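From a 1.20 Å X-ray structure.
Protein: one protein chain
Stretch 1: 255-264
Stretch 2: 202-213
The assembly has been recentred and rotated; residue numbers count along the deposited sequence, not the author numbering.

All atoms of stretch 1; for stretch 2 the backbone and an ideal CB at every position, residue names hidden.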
ATOM      1  N   TYR A 255       2.478   9.758   7.560  1.00 13.72           N
ATOM      2  CA  TYR A 255       3.400   9.417   6.482  1.00 13.93           C
ATOM      3  C   TYR A 255       4.842   9.563   6.976  1.00 13.87           C
ATOM      4  O   TYR A 255       5.102  10.105   8.058  1.00 15.43           O
ATOM      5  CB  TYR A 255       3.188  10.365   5.290  1.00 14.92           C
ATOM      6  CG  TYR A 255       1.828  10.293   4.643  1.00 14.47           C
ATOM      7  CD1 TYR A 255       0.754  10.999   5.160  1.00 15.26           C
ATOM      8  CD2 TYR A 255       1.624   9.533   3.504  1.00 14.96           C
ATOM      9  CE1 TYR A 255      -0.499  10.939   4.572  1.00 15.54           C
ATOM     10  CE2 TYR A 255       0.385   9.466   2.889  1.00 15.44           C
ATOM     11  CZ  TYR A 255      -0.684  10.153   3.432  1.00 15.51           C
ATOM     12  OH  TYR A 255      -1.919  10.058   2.825  1.00 17.05           O
ATOM     13  N   PHE A 256       5.794   9.125   6.160  1.00 13.36           N
ATOM     14  CA  PHE A 256       7.188   9.457   6.406  1.00 13.60           C
ATOM     15  C   PHE A 256       7.922   9.462   5.076  1.00 13.33           C
ATOM     16  O   PHE A 256       7.427   8.964   4.069  1.00 14.78           O
ATOM     17  CB  PHE A 256       7.856   8.510   7.421  1.00 14.23           C
ATOM     18  CG  PHE A 256       7.968   7.058   6.980  1.00 13.46           C
ATOM     19  CD1 PHE A 256       9.152   6.549   6.480  1.00 14.23           C
ATOM     20  CD2 PHE A 256       6.888   6.190   7.105  1.00 14.83           C
ATOM     21  CE1 PHE A 256       9.255   5.224   6.108  1.00 14.53           C
ATOM     22  CE2 PHE A 256       7.002   4.875   6.740  1.00 14.26           C
ATOM     23  CZ  PHE A 256       8.185   4.401   6.246  1.00 13.94           C
ATOM     24  N   LYS A 257       9.109  10.065   5.080  1.00 13.66           N
ATOM     25  CA  LYS A 257      10.026  10.032   3.943  1.00 13.45           C
ATOM     26  C   LYS A 257      11.237   9.184   4.307  1.00 13.46           C
ATOM     27  O   LYS A 257      11.721   9.239   5.441  1.00 14.26           O
ATOM     28  CB  LYS A 257      10.487  11.444   3.564  1.00 14.01           C
ATOM     29  CG  LYS A 257       9.376  12.324   3.057  1.00 14.90           C
ATOM     30  CD  LYS A 257       9.885  13.714   2.685  1.00 17.63           C
ATOM     31  CE  LYS A 257       8.755  14.601   2.229  1.00 22.22           C
ATOM     32  NZ  LYS A 257       7.988  15.145   3.375  1.00 24.94           N
ATOM     33  N   VAL A 258      11.722   8.403   3.354  1.00 13.48           N
ATOM     34  CA  VAL A 258      12.859   7.521   3.595  1.00 13.50           C
ATOM     35  C   VAL A 258      13.751   7.521   2.362  1.00 14.09           C
ATOM     36  O   VAL A 258      13.269   7.478   1.226  1.00 14.08           O
ATOM     37  CB  VAL A 258      12.388   6.102   4.009  1.00 13.59           C
ATOM     38  CG1 VAL A 258      11.580   5.432   2.907  1.00 14.63           C
ATOM     39  CG2 VAL A 258      13.541   5.216   4.424  1.00 14.61           C
ATOM     40  N   ASP A 259      15.057   7.582   2.598  1.00 13.91           N
ATOM     41  CA  ASP A 259      16.025   7.555   1.505  1.00 14.91           C
ATOM     42  C   ASP A 259      15.868   6.270   0.699  1.00 15.20           C
ATOM     43  O   ASP A 259      15.779   5.167   1.250  1.00 15.52           O
ATOM     44  CB  ASP A 259      17.432   7.664   2.105  1.00 15.96           C
ATOM     45  CG  ASP A 259      18.495   7.982   1.069  1.00 16.80           C
ATOM     46  OD1 ASP A 259      18.808   7.063   0.288  1.00 17.60           O
ATOM     47  OD2 ASP A 259      18.981   9.137   1.018  1.00 18.08           O
ATOM     48  N   MET A 260      15.827   6.417  -0.626  1.00 15.54           N
ATOM     49  CA  MET A 260      15.553   5.281  -1.491  1.00 16.55           C
ATOM     50  C   MET A 260      16.655   4.226  -1.447  1.00 18.37           C
ATOM     51  O   MET A 260      16.397   3.033  -1.642  1.00 17.34           O
ATOM     52  CB  MET A 260      15.504   5.760  -2.929  1.00 18.60           C
ATOM     53  CG  MET A 260      14.228   6.409  -3.330  1.00 18.97           C
ATOM     54  SD  MET A 260      14.277   6.710  -5.124  1.00 18.47           S
ATOM     55  CE  MET A 260      12.846   7.807  -5.207  1.00 17.41           C
ATOM     56  N   TYR A 261      17.890   4.646  -1.266  1.00 23.20           N
ATOM     57  CA  TYR A 261      19.006   3.714  -1.331  1.00 27.71           C
ATOM     58  C   TYR A 261      19.555   3.383   0.048  1.00 30.48           C
ATOM     59  O   TYR A 261      20.031   2.268   0.263  1.00 33.69           O
ATOM     60  CB  TYR A 261      20.091   4.232  -2.299  1.00 30.45           C
ATOM     61  CG  TYR A 261      19.653   4.257  -3.780  1.00 33.80           C
ATOM     62  CD1 TYR A 261      19.866   3.159  -4.636  1.00 38.05           C
ATOM     63  CD2 TYR A 261      19.031   5.369  -4.313  1.00 36.31           C
ATOM     64  CE1 TYR A 261      19.469   3.199  -5.985  1.00 39.78           C
ATOM     65  CE2 TYR A 261      18.623   5.413  -5.644  1.00 38.48           C
ATOM     66  CZ  TYR A 261      18.853   4.339  -6.484  1.00 41.60           C
ATOM     67  OH  TYR A 261      18.448   4.399  -7.820  1.00 43.04           O
ATOM     68  N   GLY A 262      19.453   4.304   0.998  1.00 29.02           N
ATOM     69  CA  GLY A 262      19.955   4.101   2.329  1.00 30.14           C
ATOM     70  C   GLY A 262      21.470   4.135   2.400  1.00 29.40           C
ATOM     71  O   GLY A 262      22.163   4.414   1.411  1.00 29.27           O
ATOM     72  N   PRO A 263      22.013   3.854   3.587  1.00 31.69           N
ATOM     73  CA  PRO A 263      23.469   3.838   3.748  1.00 32.78           C
ATOM     74  C   PRO A 263      24.136   2.837   2.819  1.00 33.62           C
ATOM     75  O   PRO A 263      23.592   1.776   2.507  1.00 33.78           O
ATOM     76  CB  PRO A 263      23.661   3.438   5.215  1.00 33.88           C
ATOM     77  CG  PRO A 263      22.391   3.776   5.885  1.00 34.63           C
ATOM     78  CD  PRO A 263      21.314   3.651   4.868  1.00 32.76           C
ATOM     79  N   THR A 264      25.348   3.184   2.391  1.00 35.33           N
ATOM     80  CA  THR A 264      26.037   2.364   1.400  1.00 37.96           C
ATOM     81  C   THR A 264      26.380   0.986   1.949  1.00 38.35           C
ATOM     82  O   THR A 264      26.421   0.013   1.187  1.00 40.31           O
ATOM     83  CB  THR A 264      27.285   3.090   0.917  1.00 40.88           C
ATOM     84  OG1 THR A 264      28.167   3.297   2.023  1.00 45.12           O
ATOM     85  CG2 THR A 264      26.915   4.426   0.329  1.00 38.63           C
ATOM     86  N   UNK A 202      13.139   8.833  16.349  1.00 18.29           N
ATOM     87  CA  UNK A 202      13.408   9.777  15.280  1.00 18.12           C
ATOM     88  C   UNK A 202      12.361   9.738  14.166  1.00 18.16           C
ATOM     89  O   UNK A 202      12.318  10.663  13.348  1.00 19.05           O
ATOM     90  CB  UNK A 202      14.794   9.502  14.693  1.00 18.12           C
ATOM     91  N   UNK A 203      11.514   8.711  14.110  1.00 16.99           N
ATOM     92  CA  UNK A 203      10.513   8.638  13.049  1.00 17.54           C
ATOM     93  C   UNK A 203       9.366   9.606  13.262  1.00 17.54           C
ATOM     94  O   UNK A 203       8.546   9.768  12.355  1.00 19.01           O
ATOM     95  CB  UNK A 203       9.965   7.213  12.943  1.00 17.54           C
ATOM     96  N   UNK A 204       9.286  10.272  14.411  1.00 17.19           N
ATOM     97  CA  UNK A 204       8.384  11.411  14.541  1.00 19.31           C
ATOM     98  C   UNK A 204       9.106  12.615  13.956  1.00 25.05           C
ATOM     99  O   UNK A 204      10.270  12.857  14.274  1.00 31.23           O
ATOM    100  CB  UNK A 204       7.974  11.652  15.995  1.00 19.31           C
ATOM    101  N   UNK A 205       8.435  13.378  13.119  1.00 28.63           N
ATOM    102  CA  UNK A 205       9.058  14.543  12.524  1.00 27.72           C
ATOM    103  C   UNK A 205       9.191  14.409  11.023  1.00 26.25           C
ATOM    104  O   UNK A 205       8.725  13.452  10.413  1.00 25.79           O
ATOM    105  CB  UNK A 205      10.434  14.783  13.149  1.00 27.72           C
ATOM    106  N   UNK A 206       9.852  15.405  10.430  1.00 24.50           N
ATOM    107  CA  UNK A 206       9.767  15.641   8.991  1.00 23.93           C
ATOM    108  C   UNK A 206      11.044  15.334   8.226  1.00 22.51           C
ATOM    109  O   UNK A 206      11.084  15.527   7.007  1.00 22.77           O
ATOM    110  CB  UNK A 206       9.378  17.099   8.739  1.00 23.93           C
ATOM    111  N   UNK A 207      12.077  14.866   8.896  1.00 22.04           N
ATOM    112  CA  UNK A 207      13.336  14.541   8.253  1.00 21.90           C
ATOM    113  C   UNK A 207      13.170  13.337   7.314  1.00 18.48           C
ATOM    114  O   UNK A 207      12.302  12.484   7.504  1.00 19.91           O
ATOM    115  CB  UNK A 207      14.410  14.257   9.306  1.00 21.90           C
ATOM    116  N   UNK A 208      14.041  13.240   6.312  1.00 16.53           N
ATOM    117  CA  UNK A 208      14.138  12.013   5.516  1.00 15.42           C
ATOM    118  C   UNK A 208      14.928  10.984   6.314  1.00 15.95           C
ATOM    119  O   UNK A 208      16.092  11.210   6.662  1.00 16.53           O
ATOM    120  CB  UNK A 208      14.797  12.277   4.161  1.00 15.42           C
ATOM    121  N   UNK A 209      14.286   9.869   6.631  1.00 15.10           N
ATOM    122  CA  UNK A 209      14.951   8.803   7.355  1.00 15.21           C
ATOM    123  C   UNK A 209      15.947   8.099   6.442  1.00 15.45           C
ATOM    124  O   UNK A 209      15.815   8.123   5.221  1.00 16.35           O
ATOM    125  CB  UNK A 209      13.930   7.808   7.912  1.00 15.21           C
ATOM    126  N   UNK A 210      16.972   7.498   7.043  1.00 17.38           N
ATOM    127  CA  UNK A 210      18.051   6.867   6.278  1.00 18.08           C
ATOM    128  C   UNK A 210      18.537   5.650   7.048  1.00 18.18           C
ATOM    129  O   UNK A 210      19.180   5.779   8.083  1.00 20.28           O
ATOM    130  CB  UNK A 210      19.200   7.844   6.020  1.00 18.08           C
ATOM    131  N   UNK A 211      18.256   4.461   6.540  1.00 18.13           N
ATOM    132  CA  UNK A 211      18.566   3.268   7.306  1.00 18.03           C
ATOM    133  C   UNK A 211      18.489   2.047   6.407  1.00 18.07           C
ATOM    134  O   UNK A 211      17.927   2.089   5.312  1.00 17.78           O
ATOM    135  CB  UNK A 211      17.617   3.123   8.497  1.00 18.03           C
ATOM    136  N   UNK A 212      19.057   0.963   6.907  1.00 20.98           N
ATOM    137  CA  UNK A 212      18.983  -0.330   6.259  1.00 19.86           C
ATOM    138  C   UNK A 212      17.697  -1.065   6.630  1.00 18.70           C
ATOM    139  O   UNK A 212      17.126  -0.870   7.699  1.00 19.39           O
ATOM    140  CB  UNK A 212      20.203  -1.175   6.631  1.00 19.86           C
ATOM    141  N   UNK A 213      17.285  -1.955   5.744  1.00 16.51           N
ATOM    142  CA  UNK A 213      16.274  -2.942   6.053  1.00 15.71           C
ATOM    143  C   UNK A 213      16.882  -4.186   6.667  1.00 15.57           C
ATOM    144  O   UNK A 213      18.052  -4.218   7.074  1.00 18.81           O
ATOM    145  CB  UNK A 213      15.487  -3.307   4.793  1.00 15.71           C
TER

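Position 202 lies out of reach of strand 255-259, so stretch 1 sets no demand and polar, charged or apolar side chains would all be compatible with it; the residue is Glu 202. At 203 CA-to-CB runs sideways, with nothing of stretch 1 within 5.5 Å of the ideal CB. A small residue would not reach the Phe 256 ring, whereas a long apolar or aromatic one could bridge the gap. The residue is Phe 203, whose ring edge meets the face of Phe 256, CE1 of Phe 203 lying 3.7 Å from CD1 of Phe 256, with the planes at 70°.

Position 204 points away and would accept many side chains, polar ones among them; it is Ser 204. At 205, phi of 116° and psi of -175° would jam a CB against the preceding carbonyl, which calls for glycine, and Gly 205 is found. Positions 206 and 207 also point away, suiting long polar chains: Lys 206 and Lys 207. The backbone of Lys 207 still reaches stretch 1 through water 1, which donates to its O (2.7 Å) and accepts from Lys 257 N (2.9 Å).

At 208 the ideal CB lies on the same sheet face as the Lys 257 side chain, 4.4 Å from Lys 257 CB. A compact apolar or beta-branched residue would fit beside that aliphatic chain. Val 208 does so, its CG2 4.0 Å from Lys 257 CB, while its CG1 packs 3.5 Å from Asp 259 N.

Position 209 is held by its backbone: its N donates to Lys 257 O (2.9 Å), and its O accepts from Asp 259 N (2.8 Å), the pattern of parallel strands. The ideal CB shares a face with Val 258, 4.4 Å from Val 258 CG2, so apolar or flexible polar residues are plausible. Gln 209 sends its end away from stretch 1, and its NE2 donates to Glu 202 O (3.0 Å).

At 210 CA-to-CB runs sideways, near Asp 259 CB and Pro 263 CD, where a short polar or small apolar residue would suit. It is Asn 210; OD1 comes within 3.2 Å of Gly 262 CA, and ND2 donates to water 2 (3.2 Å), which bonds weakly to Gly 262 O.

Position 211 points away, yet a branched apolar chain could fold back to Val 258. Leu 211 does, its CD2 3.8 Å from Val 258 CG2; its N donates to water 3 (3.1 Å).

Sideways at 212, the ideal CB is 5.3 Å from Pro 263 CD, leaving room for several modest side chains. Cys 212 is bonded covalently elsewhere in the structure, its SG 4.4 Å from Pro 263 CG. Position 213 lies out of reach, with nothing of stretch 1 within 5.5 Å of its ideal CB, so stretch 1 does not choose among side chains there; the residue is Gly 213.

Stretch 2 (202-213) EFSGKKVQNLCG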
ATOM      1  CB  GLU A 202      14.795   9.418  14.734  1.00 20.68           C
ATOM      2  CG  GLU A 202      15.972   9.720  15.669  1.00 21.24           C
ATOM      3  CD  GLU A 202      16.286   8.565  16.656  1.00 21.08           C
ATOM      4  OE1 GLU A 202      15.679   7.460  16.498  1.00 19.90           O
ATOM      5  OE2 GLU A 202      17.208   8.725  17.508  1.00 22.57           O
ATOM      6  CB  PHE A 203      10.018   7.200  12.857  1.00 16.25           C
ATOM      7  CG  PHE A 203      10.778   6.458  11.806  1.00 16.67           C
ATOM      8  CD1 PHE A 203      10.255   6.299  10.532  1.00 17.43           C
ATOM      9  CD2 PHE A 203      12.044   5.946  12.071  1.00 17.34           C
ATOM     10  CE1 PHE A 203      10.960   5.632   9.563  1.00 19.76           C
ATOM     11  CE2 PHE A 203      12.760   5.307  11.087  1.00 18.61           C
ATOM     12  CZ  PHE A 203      12.218   5.146   9.845  1.00 19.55           C
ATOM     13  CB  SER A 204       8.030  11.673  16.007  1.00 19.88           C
ATOM     14  OG  SER A 204       7.492  10.525  16.636  1.00 21.07           O
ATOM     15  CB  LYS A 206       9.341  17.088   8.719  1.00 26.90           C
ATOM     16  CG  LYS A 206       7.871  17.355   9.041  1.00 32.95           C
ATOM     17  CD  LYS A 206       7.597  18.817   9.345  1.00 37.63           C
ATOM     18  CE  LYS A 206       6.113  19.044   9.654  1.00 41.40           C
ATOM     19  NZ  LYS A 206       5.196  18.431   8.637  1.00 42.97           N
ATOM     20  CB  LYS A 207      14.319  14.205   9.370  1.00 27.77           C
ATOM     21  CG  LYS A 207      15.624  13.576   9.000  1.00 34.16           C
ATOM     22  CD  LYS A 207      16.353  13.109  10.279  1.00 36.79           C
ATOM     23  CE  LYS A 207      16.828  11.652  10.167  1.00 38.67           C
ATOM     24  NZ  LYS A 207      17.669  11.364   8.958  1.00 36.45           N
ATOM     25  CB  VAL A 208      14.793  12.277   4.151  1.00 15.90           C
ATOM     26  CG1 VAL A 208      14.907  10.963   3.384  1.00 16.56           C
ATOM     27  CG2 VAL A 208      14.022  13.311   3.335  1.00 18.00           C
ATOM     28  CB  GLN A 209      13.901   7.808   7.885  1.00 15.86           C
ATOM     29  CG  GLN A 209      12.807   8.459   8.730  1.00 18.05           C
ATOM     30  CD  GLN A 209      13.308   9.126   9.956  1.00 19.75           C
ATOM     31  OE1 GLN A 209      14.337   8.766  10.525  1.00 21.07           O
ATOM     32  NE2 GLN A 209      12.544  10.112  10.415  1.00 24.42           N
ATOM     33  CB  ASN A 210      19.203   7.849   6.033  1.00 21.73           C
ATOM     34  CG  ASN A 210      20.262   7.287   5.080  1.00 23.97           C
ATOM     35  OD1 ASN A 210      19.946   6.851   3.981  1.00 26.83           O
ATOM     36  ND2 ASN A 210      21.520   7.348   5.480  1.00 28.83           N
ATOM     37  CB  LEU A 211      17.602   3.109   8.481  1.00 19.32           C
ATOM     38  CG  LEU A 211      16.149   2.727   8.168  1.00 18.76           C
ATOM     39  CD1 LEU A 211      15.494   2.286   9.470  1.00 20.64           C
ATOM     40  CD2 LEU A 211      15.396   3.856   7.511  1.00 18.78           C
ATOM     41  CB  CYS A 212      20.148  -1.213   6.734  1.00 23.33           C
ATOM     42  SG  CYS A 212      21.847  -0.559   6.532  1.00 27.96           S
TER
HETATM   43  O   HOH W   1       9.731  11.667   7.398  1.00 19.29           O
HETATM   44  O   HOH W   2      23.276   7.376   2.801  1.00 50.60           O
HETATM   45  O   HOH W   3      16.947   4.424   3.754  1.00 17.20           O
HETATM   46  O   HOH W   4      17.857   1.206   2.755  1.00 18.16           O
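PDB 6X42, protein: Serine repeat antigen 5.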